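PDB 3GDO: scyllo-inositol 2-dehydrogenase (NADP(+)) IolW from Bacillus subtilis subsp. subtilis, which catalyses the reversible NADPH-dependent reduction of scyllo-inosose to scyllo-inositol and cannot use NADH in place of NADPH. Local coordinates for residues T99-A102 and E103-E106; R40-E43 and V44-F48; Q240-K244 and D245-I249. One frame throughout, in Å; residues are numbered along the deposited sequence.

Interaction 1: residues T99-A102 and E103-E106; sequences TATA and EEGE
Thr-101 and Glu-104 form a capping box at the start of helix 102-115, with Thr-101 in the N-cap position. The box is uneven. Glu-104 N reaches Thr-101 OG1 over 3.3 Å in a weak bond, and Thr-101 N returns a weak bond to Glu-104 OE1, bent to 130° at the hydrogen. The firmer link joins the side chains: Thr-101 OG1 donates to Glu-104 OE1 over 2.7 Å, meeting the anti side of the oxygen and lying 31° out of the carboxylate plane. Two torsions allow this. Thr-101 holds OG1 between its own N and carbonyl carbon, while Glu-104 sends CG back beside its backbone N (chi1 -61°) and then runs extended, meeting the threonine side chain at about a right angle.

The carbonyl of the N-cap residue is also doubly used. Thr-101 O accepts from Thr-99 OG1 over 2.7 Å and from Gly-105 N over 3.3 Å, the two arriving from opposite faces of its plane. An alanine in place of Glu-104 would probably leave Thr-101 N and OG1 without their shared carboxylate acceptor, and the N-cap hydroxyl freer to turn.

Charged partners on helix 323-342 tie this helix start to a neighbouring element: Glu-334 OE2 accepts from Ala-102 N, and Arg-331 forms a salt bridge with Glu-106 OE2. The helical ladder begins with Gly-105 N and continues with Glu-106 N, which donates to Ala-102 O over 2.8 Å in the carbonyl plane, with Glu-106 CG 3.4 Å from that same oxygen.

Interaction 2: residues R40-E43 and V44-F48; sequences RTEE and VKRDF
Arg-46 and Glu-42, one helical turn apart, are brought together by bends in both side chains. Arg-46 starts with CG beside its backbone N and folds at chi3 (-59°), turning its guanidinium back along the helix; Glu-42 bends at chi2 (-62°) to bring its carboxylate round. Their charged ends form an i to i+4 salt bridge, with Glu-42 OE1 3.4 Å from Arg-46 NH1. The two planes stand 40° apart, so this is not a flat, two-pronged pairing. One guanidinium face of Arg-46 lies over the backbone, with Glu-42 O 3.5 Å above its plane and Glu-43 CA above the same face, both offset toward the rim.

Beneath these side chains, Val-44 N bonds to Arg-40 O over 3.2 Å, and Asp-47 N to Glu-43 O over 2.8 Å. They belong to the helical ladder of 41-47, the crossover helix between strands 31-37 and 52-54 in the Rossmann domain. Val-44 packs on Ile-36 and Val-53 of those strands, while Asp-47 OD2 bonds to the hydroxyl of Tyr-13.

Arg-40 NH1, at the N-cap residue, is modelled implausibly close to Glu-43 OE1, so that salt bridge is doubtful in detail. The long Glu-42 to Arg-46 separation on an exposed surface implies a modest, probably solvent-screened attraction.

Interaction 3: residues Q240-K244 and D245-I249; sequences QIHGK and DSSFI
His-242 and Ser-247 face each other across a beta hairpin, strands 239-243 and 246-250, within the mixed sheet of the C-terminal alpha/beta domain. The short strand segments run at 174° to one another, which establishes the antiparallel course. In this non-hydrogen-bonded pair the serine comes at the edge of the imidazole: Ser-247 OG lies near the ring plane, 2.8 Å from His-242 ND1, in a hydrogen bond. Ser-247 puts OG beside its own backbone N (chi1 -77°), and His-242 likewise swings CG beside its N, where a chi2 of -56° turns the ND1 edge of the ring to the serine.

On the same sheet face, Ile-249 bends its chain so that CD1 reaches back across the strands. Ile-249 CD1 lies 3.7 Å from Gln-240 CB and, approaching obliquely, 3.9 Å from His-242 CE1. The second subunit meets this face: its Ala-234 N bonds to Ser-247 OG and its Gly-236 packs on Gln-240, so the hairpin contributes to the dimer interface.

Ile-241 and Phe-248 form the hydrogen-bonded pair on the other face. Ile-241 CB and Phe-248 CB stand 4.5 Å apart, and the phenyl group leads away from the neighbouring strand; both side chains pack against Ile-134 of helix 129-139. Paired backbone bonds fix their register, Phe-248 N to Ile-241 O at 2.8 Å and Ile-241 N to Phe-248 O at 2.9 Å. Toward the turn, Gly-243 N donates to Ser-246 O over 2.8 Å, nearly in line with the carbonyl bond.

Overall arrangement
The three contacts follow one another along the chain and none touches another. Interactions 1 and 2 both belong to the NADP-binding Rossmann part, their centres about 33 Å apart: 40-48 contains the crossover helix 41-47 near one edge of the parallel sheet, whereas 99-106 spans the loop and first turn of helix 102-115, which leads to the opposite edge strand, 119-122. Interaction 3 lies in the C-terminal domain, on the other side of the chain's centre from interaction 2, with centres about 48 Å apart and nearest atoms about 33 Å. Arg-40 of interaction 2 touches a glycine-rich sequence consistent with a dinucleotide-binding loop, while interaction 3 meets the second subunit.

Interaction 1: residues T99-A102 and E103-E106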
loop_
_atom_site.group_PDB
_atom_site.type_symbol
_atom_site.label_atom_id
_atom_site.label_comp_id
_atom_site.label_asym_id
_atom_site.label_seq_id
_atom_site.Cartn_x
_atom_site.Cartn_y
_atom_site.Cartn_z
ATOM N N THR B 99 26.369 -5.189 3.842
ATOM C CA THR B 99 27.308 -4.429 2.991
ATOM C C THR B 99 26.506 -3.692 1.914
ATOM O O THR B 99 25.305 -3.893 1.818
ATOM C CB THR B 99 28.286 -5.366 2.249
ATOM O OG1 THR B 99 27.544 -6.429 1.648
ATOM C CG2 THR B 99 29.338 -5.949 3.205
ATOM N N ALA B 100 27.158 -2.900 1.062
ATOM C CA ALA B 100 26.466 -2.297 -0.072
ATOM C C ALA B 100 26.105 -3.293 -1.194
ATOM O O ALA B 100 25.088 -3.131 -1.878
ATOM C CB ALA B 100 27.275 -1.110 -0.635
ATOM N N THR B 101 26.947 -4.315 -1.407
ATOM C CA THR B 101 26.704 -5.261 -2.504
ATOM C C THR B 101 26.679 -6.681 -1.979
ATOM O O THR B 101 27.304 -6.997 -0.944
ATOM C CB THR B 101 27.757 -5.171 -3.682
ATOM O OG1 THR B 101 29.056 -5.495 -3.194
ATOM C CG2 THR B 101 27.809 -3.768 -4.331
ATOM N N ALA B 102 25.966 -7.537 -2.701
ATOM C CA ALA B 102 25.867 -8.945 -2.353
ATOM C C ALA B 102 27.242 -9.652 -2.471
ATOM O O ALA B 102 27.568 -10.518 -1.661
ATOM C CB ALA B 102 24.821 -9.623 -3.238
ATOM N N GLU B 103 28.011 -9.256 -3.488
ATOM C CA GLU B 103 29.372 -9.752 -3.800
ATOM C C GLU B 103 30.349 -9.520 -2.640
ATOM O O GLU B 103 31.142 -10.403 -2.282
ATOM C CB GLU B 103 29.886 -9.041 -5.085
ATOM C CG GLU B 103 30.794 -9.863 -6.022
ATOM C CD GLU B 103 30.930 -9.250 -7.464
ATOM O OE1 GLU B 103 32.056 -9.212 -8.033
ATOM O OE2 GLU B 103 29.908 -8.816 -8.044
ATOM N N GLU B 104 30.278 -8.346 -2.024
ATOM C CA GLU B 104 31.074 -8.061 -0.835
ATOM C C GLU B 104 30.665 -8.964 0.313
ATOM O O GLU B 104 31.517 -9.501 1.026
ATOM C CB GLU B 104 30.933 -6.607 -0.405
ATOM C CG GLU B 104 31.395 -5.620 -1.438
ATOM C CD GLU B 104 30.988 -4.199 -1.069
ATOM O OE1 GLU B 104 29.788 -3.867 -1.128
ATOM O OE2 GLU B 104 31.877 -3.413 -0.722
ATOM N N GLY B 105 29.361 -9.121 0.504
ATOM C CA GLY B 105 28.844 -10.037 1.505
ATOM C C GLY B 105 29.260 -11.498 1.321
ATOM O O GLY B 105 29.568 -12.183 2.319
ATOM N N GLU B 106 29.244 -11.995 0.072
ATOM C CA GLU B 106 29.646 -13.405 -0.222
ATOM C C GLU B 106 31.128 -13.612 0.120
ATOM O O GLU B 106 31.495 -14.627 0.734
ATOM C CB GLU B 106 29.386 -13.821 -1.684
ATOM C CG GLU B 106 27.902 -13.904 -2.110
ATOM C CD GLU B 106 27.188 -15.222 -1.733
ATOM O OE1 GLU B 106 27.745 -16.070 -0.979
ATOM O OE2 GLU B 106 26.032 -15.407 -2.209
#

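Interaction 2: residues R40-E43 and V44-F48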
loop_
_atom_site.group_PDB
_atom_site.type_symbol
_atom_site.label_atom_id
_atom_site.label_comp_id
_atom_site.label_asym_id
_atom_site.label_seq_id
_atom_site.Cartn_x
_atom_site.Cartn_y
_atom_site.Cartn_z
ATOM N N ARG B 40 36.252 7.762 22.903
ATOM C CA ARG B 40 35.400 8.198 24.006
ATOM C C ARG B 40 35.781 7.532 25.313
ATOM O O ARG B 40 34.974 6.802 25.921
ATOM C CB ARG B 40 33.922 7.963 23.695
ATOM C CG ARG B 40 33.408 8.704 22.441
ATOM C CD ARG B 40 32.079 8.121 21.960
ATOM N NE ARG B 40 31.548 8.843 20.801
ATOM C CZ ARG B 40 30.694 9.875 20.866
ATOM N NH1 ARG B 40 30.222 10.308 22.026
ATOM N NH2 ARG B 40 30.289 10.461 19.755
ATOM N N THR B 41 37.005 7.815 25.758
ATOM C CA THR B 41 37.581 7.182 26.957
ATOM C C THR B 41 36.742 7.382 28.220
ATOM O O THR B 41 36.478 6.416 28.949
ATOM C CB THR B 41 39.064 7.584 27.191
ATOM O OG1 THR B 41 39.816 7.359 25.996
ATOM C CG2 THR B 41 39.691 6.740 28.306
ATOM N N GLU B 42 36.317 8.621 28.474
ATOM C CA GLU B 42 35.517 8.925 29.660
ATOM C C GLU B 42 34.151 8.269 29.659
ATOM O O GLU B 42 33.644 7.893 30.731
ATOM C CB GLU B 42 35.303 10.450 29.843
ATOM C CG GLU B 42 36.374 11.199 30.557
ATOM C CD GLU B 42 36.589 10.757 32.001
ATOM O OE1 GLU B 42 35.633 10.780 32.831
ATOM O OE2 GLU B 42 37.739 10.396 32.308
ATOM N N GLU B 43 33.514 8.185 28.486
ATOM C CA GLU B 43 32.158 7.595 28.422
ATOM C C GLU B 43 32.246 6.141 28.831
ATOM O O GLU B 43 31.452 5.683 29.637
ATOM C CB GLU B 43 31.502 7.667 27.037
ATOM C CG GLU B 43 31.213 9.052 26.519
ATOM C CD GLU B 43 30.487 9.016 25.194
ATOM O OE1 GLU B 43 30.721 9.929 24.382
ATOM O OE2 GLU B 43 29.694 8.072 24.950
ATOM N N VAL B 44 33.236 5.440 28.290
ATOM C CA VAL B 44 33.417 4.024 28.599
ATOM C C VAL B 44 33.758 3.803 30.074
ATOM O O VAL B 44 33.288 2.842 30.683
ATOM C CB VAL B 44 34.485 3.366 27.714
ATOM C CG1 VAL B 44 34.739 1.918 28.164
ATOM C CG2 VAL B 44 34.075 3.420 26.224
ATOM N N LYS B 45 34.576 4.683 30.644
ATOM C CA LYS B 45 34.932 4.564 32.061
ATOM C C LYS B 45 33.677 4.658 32.938
ATOM O O LYS B 45 33.547 3.940 33.933
ATOM C CB LYS B 45 35.957 5.631 32.451
ATOM C CG LYS B 45 36.305 5.624 33.930
ATOM C CD LYS B 45 37.346 6.676 34.272
ATOM C CE LYS B 45 37.511 6.777 35.791
ATOM N NZ LYS B 45 38.927 7.032 36.152
ATOM N N ARG B 46 32.754 5.531 32.551
ATOM C CA ARG B 46 31.491 5.702 33.267
ATOM C C ARG B 46 30.458 4.611 32.963
ATOM O O ARG B 46 29.681 4.238 33.835
ATOM C CB ARG B 46 30.896 7.095 32.985
ATOM C CG ARG B 46 31.759 8.254 33.534
ATOM C CD ARG B 46 30.976 9.555 33.558
ATOM N NE ARG B 46 30.520 9.902 32.212
ATOM C CZ ARG B 46 31.227 10.623 31.339
ATOM N NH1 ARG B 46 32.417 11.102 31.693
ATOM N NH2 ARG B 46 30.743 10.878 30.118
ATOM N N ASP B 47 30.445 4.101 31.735
ATOM C CA ASP B 47 29.469 3.068 31.340
ATOM C C ASP B 47 29.936 1.658 31.730
ATOM O O ASP B 47 29.162 0.878 32.287
ATOM C CB ASP B 47 29.211 3.102 29.820
ATOM C CG ASP B 47 28.446 4.351 29.354
ATOM O OD1 ASP B 47 27.829 5.038 30.191
ATOM O OD2 ASP B 47 28.443 4.618 28.125
ATOM N N PHE B 48 31.191 1.339 31.413
ATOM C CA PHE B 48 31.785 0.031 31.707
ATOM C C PHE B 48 33.110 0.207 32.458
ATOM O O PHE B 48 34.179 0.151 31.834
ATOM C CB PHE B 48 32.027 -0.743 30.401
ATOM C CG PHE B 48 30.760 -1.079 29.657
ATOM C CD1 PHE B 48 29.975 -2.169 30.041
ATOM C CD2 PHE B 48 30.338 -0.291 28.587
ATOM C CE1 PHE B 48 28.776 -2.466 29.368
ATOM C CE2 PHE B 48 29.143 -0.581 27.906
ATOM C CZ PHE B 48 28.365 -1.672 28.295
#

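Interaction 3: residues Q240-K244 and D245-I249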
loop_
_atom_site.group_PDB
_atom_site.type_symbol
_atom_site.label_atom_id
_atom_site.label_comp_id
_atom_site.label_asym_id
_atom_site.label_seq_id
_atom_site.Cartn_x
_atom_site.Cartn_y
_atom_site.Cartn_z
ATOM N N GLN B 240 -0.355 -4.884 7.172
ATOM C CA GLN B 240 -1.642 -5.348 6.714
ATOM C C GLN B 240 -1.402 -6.682 6.056
ATOM O O GLN B 240 -0.746 -6.781 4.968
ATOM C CB GLN B 240 -2.277 -4.362 5.703
ATOM C CG GLN B 240 -2.486 -2.946 6.256
ATOM C CD GLN B 240 -2.883 -1.913 5.185
ATOM O OE1 GLN B 240 -3.977 -1.950 4.639
ATOM N NE2 GLN B 240 -1.985 -0.967 4.918
ATOM N N ILE B 241 -1.950 -7.717 6.687
ATOM C CA ILE B 241 -1.709 -9.075 6.222
ATOM C C ILE B 241 -3.012 -9.834 5.994
ATOM O O ILE B 241 -3.805 -9.972 6.938
ATOM C CB ILE B 241 -0.852 -9.866 7.240
ATOM C CG1 ILE B 241 0.391 -9.081 7.670
ATOM C CG2 ILE B 241 -0.456 -11.236 6.638
ATOM C CD1 ILE B 241 1.167 -9.741 8.837
ATOM N N HIS B 242 -3.205 -10.350 4.783
ATOM C CA HIS B 242 -4.450 -11.029 4.394
ATOM C C HIS B 242 -4.190 -12.466 4.002
ATOM O O HIS B 242 -3.360 -12.738 3.101
ATOM C CB HIS B 242 -5.148 -10.301 3.230
ATOM C CG HIS B 242 -5.252 -8.825 3.441
ATOM N ND1 HIS B 242 -5.859 -8.285 4.554
ATOM C CD2 HIS B 242 -4.822 -7.772 2.687
ATOM C CE1 HIS B 242 -5.762 -6.963 4.504
ATOM N NE2 HIS B 242 -5.124 -6.626 3.391
ATOM N N GLY B 243 -4.895 -13.379 4.667
ATOM C CA GLY B 243 -4.851 -14.823 4.343
ATOM C C GLY B 243 -6.206 -15.387 3.920
ATOM O O GLY B 243 -7.167 -14.625 3.738
ATOM N N LYS B 244 -6.329 -16.712 3.797
ATOM C CA LYS B 244 -7.616 -17.277 3.302
ATOM C C LYS B 244 -8.858 -16.893 4.109
ATOM O O LYS B 244 -9.916 -16.697 3.522
ATOM C CB LYS B 244 -7.565 -18.798 3.007
ATOM C CG LYS B 244 -7.341 -19.750 4.191
ATOM C CD LYS B 244 -8.048 -21.086 3.896
ATOM C CE LYS B 244 -7.399 -22.327 4.541
ATOM N NZ LYS B 244 -7.085 -22.147 5.985
ATOM N N ASP B 245 -8.691 -16.677 5.415
ATOM C CA ASP B 245 -9.777 -16.624 6.416
ATOM C C ASP B 245 -9.714 -15.431 7.325
ATOM O O ASP B 245 -10.666 -15.137 8.059
ATOM C CB ASP B 245 -9.600 -17.817 7.374
ATOM C CG ASP B 245 -10.359 -19.020 6.927
ATOM O OD1 ASP B 245 -10.506 -19.970 7.736
ATOM O OD2 ASP B 245 -10.838 -18.994 5.759
ATOM N N SER B 246 -8.543 -14.803 7.359
ATOM C CA SER B 246 -8.251 -13.779 8.339
ATOM C C SER B 246 -7.310 -12.705 7.793
ATOM O O SER B 246 -6.609 -12.920 6.796
ATOM C CB SER B 246 -7.647 -14.431 9.580
ATOM O OG SER B 246 -6.575 -15.268 9.197
ATOM N N SER B 247 -7.335 -11.563 8.473
ATOM C CA SER B 247 -6.529 -10.374 8.205
ATOM C C SER B 247 -5.989 -9.884 9.537
ATOM O O SER B 247 -6.727 -9.887 10.568
ATOM C CB SER B 247 -7.401 -9.250 7.660
ATOM O OG SER B 247 -7.746 -9.427 6.310
ATOM N N PHE B 248 -4.729 -9.457 9.531
ATOM C CA PHE B 248 -4.118 -8.821 10.707
ATOM C C PHE B 248 -3.704 -7.425 10.311
ATOM O O PHE B 248 -2.961 -7.250 9.329
ATOM C CB PHE B 248 -2.913 -9.633 11.203
ATOM C CG PHE B 248 -2.382 -9.195 12.556
ATOM C CD1 PHE B 248 -3.194 -9.253 13.693
ATOM C CD2 PHE B 248 -1.062 -8.741 12.687
ATOM C CE1 PHE B 248 -2.719 -8.853 14.940
ATOM C CE2 PHE B 248 -0.560 -8.336 13.922
ATOM C CZ PHE B 248 -1.391 -8.392 15.070
ATOM N N ILE B 249 -4.216 -6.415 11.015
ATOM C CA ILE B 249 -3.889 -5.007 10.685
ATOM C C ILE B 249 -3.366 -4.367 11.931
ATOM O O ILE B 249 -4.029 -4.427 12.973
ATOM C CB ILE B 249 -5.083 -4.158 10.244
ATOM C CG1 ILE B 249 -5.914 -4.809 9.110
ATOM C CG2 ILE B 249 -4.615 -2.708 9.921
ATOM C CD1 ILE B 249 -5.197 -5.045 7.877
#